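Local coordinates for hypothetical protein (Pseudomonas syringae pv. tomato, PDB 2OT9), which is of unknown function but belongs to the YaeQ family of the PDDEXK clan, whose members are largely nucleases, so a nuclease-like role is only inferred, at residues A[14-19]-A[152-157]. Sequence-based numbering, arbitrary orientation.
Sequences LTDLDR and VMISEG
The carboxylate of D18 grips two backbone N-H groups of the turn after strand 147-155. D18 OD2 accepts G157 N at 2.8 Å. D18 OD1 accepts E156 N at 2.9 Å, in a more bent bond (139°). Each oxygen offers its syn lone pair, so the two donors fix the rotation of the carboxylate. D18 CG, anti to its carbonyl carbon (chi1 -70°), is set toward the turn. Upstream, strand segments 14-16 and 152-155 run parallel, 5° apart. T15 N bonds V152 O at 2.8 Å, nearly straight, and a water joins that oxygen to T15 OG1. I154 N bonds T15 O, and L17 N bonds I154 O at 2.9 Å. On one sheet face, L14 CD1 touches V152 CG1 and I154 CD1. D16 lays its carboxylate against I154, with OD1 3.8 Å from CB. The same OD1 takes R19 N from above the carboxylate plane, in an Asx motif, while OD2 is salt-bridged to R179. On the other face T15 lies beside selenomethionine M153, CG2 to CE 3.9 Å. Past the strand end, L17 CD1 comes to 4.2 Å from M153 SE. Beyond this parallel pairing, D18 binds both N-H groups of the two-residue type I' turn, E156-G157, of hairpin 147-155/158-163; G157's positive phi suits glycine.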
# COMPACT_ATOMS: atom_id res chain seq x y z
N LEU A 14 -7.77 13.64 0.87
CA LEU A 14 -7.85 12.85 -0.36
C LEU A 14 -8.87 13.42 -1.34
O LEU A 14 -10.04 13.66 -0.98
CB LEU A 14 -8.21 11.40 -0.00
CG LEU A 14 -8.43 10.38 -1.13
CD1 LEU A 14 -7.16 10.18 -1.97
CD2 LEU A 14 -8.93 9.06 -0.53
N THR A 15 -8.42 13.68 -2.58
CA THR A 15 -9.27 14.13 -3.69
C THR A 15 -9.06 13.14 -4.84
O THR A 15 -8.14 13.30 -5.67
CB THR A 15 -8.89 15.57 -4.17
OG1 THR A 15 -9.06 16.49 -3.09
CG2 THR A 15 -9.77 16.00 -5.30
N ASP A 16 -9.88 12.10 -4.86
CA ASP A 16 -9.73 11.04 -5.84
C ASP A 16 -10.77 11.27 -6.92
O ASP A 16 -11.95 10.96 -6.76
CB ASP A 16 -9.87 9.68 -5.15
CG ASP A 16 -9.83 8.50 -6.11
OD1 ASP A 16 -9.92 8.67 -7.35
OD2 ASP A 16 -9.71 7.36 -5.61
N LEU A 17 -10.31 11.85 -8.02
CA LEU A 17 -11.20 12.23 -9.11
C LEU A 17 -11.64 11.04 -9.95
O LEU A 17 -12.64 11.12 -10.64
CB LEU A 17 -10.53 13.28 -10.00
CG LEU A 17 -10.12 14.56 -9.27
CD1 LEU A 17 -9.42 15.46 -10.23
CD2 LEU A 17 -11.32 15.27 -8.63
N ASP A 18 -10.89 9.95 -9.88
CA ASP A 18 -11.24 8.73 -10.61
C ASP A 18 -12.43 8.00 -9.98
O ASP A 18 -13.27 7.44 -10.68
CB ASP A 18 -10.04 7.79 -10.68
CG ASP A 18 -8.94 8.32 -11.60
OD1 ASP A 18 -9.21 9.28 -12.37
OD2 ASP A 18 -7.81 7.78 -11.54
N ARG A 19 -12.52 8.04 -8.65
CA ARG A 19 -13.59 7.34 -7.93
C ARG A 19 -14.64 8.27 -7.33
O ARG A 19 -15.67 7.81 -6.86
CB ARG A 19 -13.01 6.45 -6.83
CG ARG A 19 -12.30 5.24 -7.38
CD ARG A 19 -11.61 4.48 -6.30
NE ARG A 19 -11.25 3.15 -6.77
CZ ARG A 19 -10.94 2.13 -5.98
NH1 ARG A 19 -10.95 2.29 -4.66
NH2 ARG A 19 -10.65 0.95 -6.52
N VAL A 152 -3.45 14.40 -1.24
CA VAL A 152 -3.35 13.45 -2.34
C VAL A 152 -4.46 13.70 -3.36
O VAL A 152 -5.64 13.76 -3.01
CB VAL A 152 -3.41 11.99 -1.84
CG1 VAL A 152 -3.50 10.99 -3.02
CG2 VAL A 152 -2.19 11.67 -0.96
N MSE A 153 -4.05 13.87 -4.62
CA MSE A 153 -5.00 13.91 -5.73
C MSE A 153 -4.74 12.70 -6.62
O MSE A 153 -3.58 12.41 -6.97
CB MSE A 153 -4.89 15.21 -6.52
CG MSE A 153 -5.75 15.21 -7.81
SE MSE A 153 -5.84 16.95 -8.65
CE MSE A 153 -7.08 17.77 -7.42
N ILE A 154 -5.80 11.99 -6.96
CA ILE A 154 -5.71 10.84 -7.87
C ILE A 154 -6.49 11.18 -9.14
O ILE A 154 -7.71 11.42 -9.11
CB ILE A 154 -6.22 9.54 -7.19
CG1 ILE A 154 -5.45 9.29 -5.88
CG2 ILE A 154 -6.11 8.33 -8.15
CD1 ILE A 154 -5.90 8.05 -5.09
N SER A 155 -5.76 11.21 -10.26
CA SER A 155 -6.35 11.59 -11.54
C SER A 155 -5.79 10.72 -12.67
O SER A 155 -4.57 10.62 -12.84
CB SER A 155 -6.09 13.07 -11.80
OG SER A 155 -6.65 13.48 -13.03
N GLU A 156 -6.68 10.10 -13.43
CA GLU A 156 -6.29 9.21 -14.53
C GLU A 156 -5.24 8.17 -14.10
O GLU A 156 -4.28 7.88 -14.84
CB GLU A 156 -5.82 10.04 -15.74
CG GLU A 156 -6.88 11.03 -16.23
CD GLU A 156 -6.51 11.78 -17.52
OE1 GLU A 156 -5.41 11.53 -18.07
OE2 GLU A 156 -7.33 12.61 -17.98
N GLY A 157 -5.42 7.61 -12.91
CA GLY A 157 -4.54 6.56 -12.41
C GLY A 157 -3.24 7.04 -11.78
O GLY A 157 -2.50 6.24 -11.19
O HOH W 1 -6.65 16.60 -1.73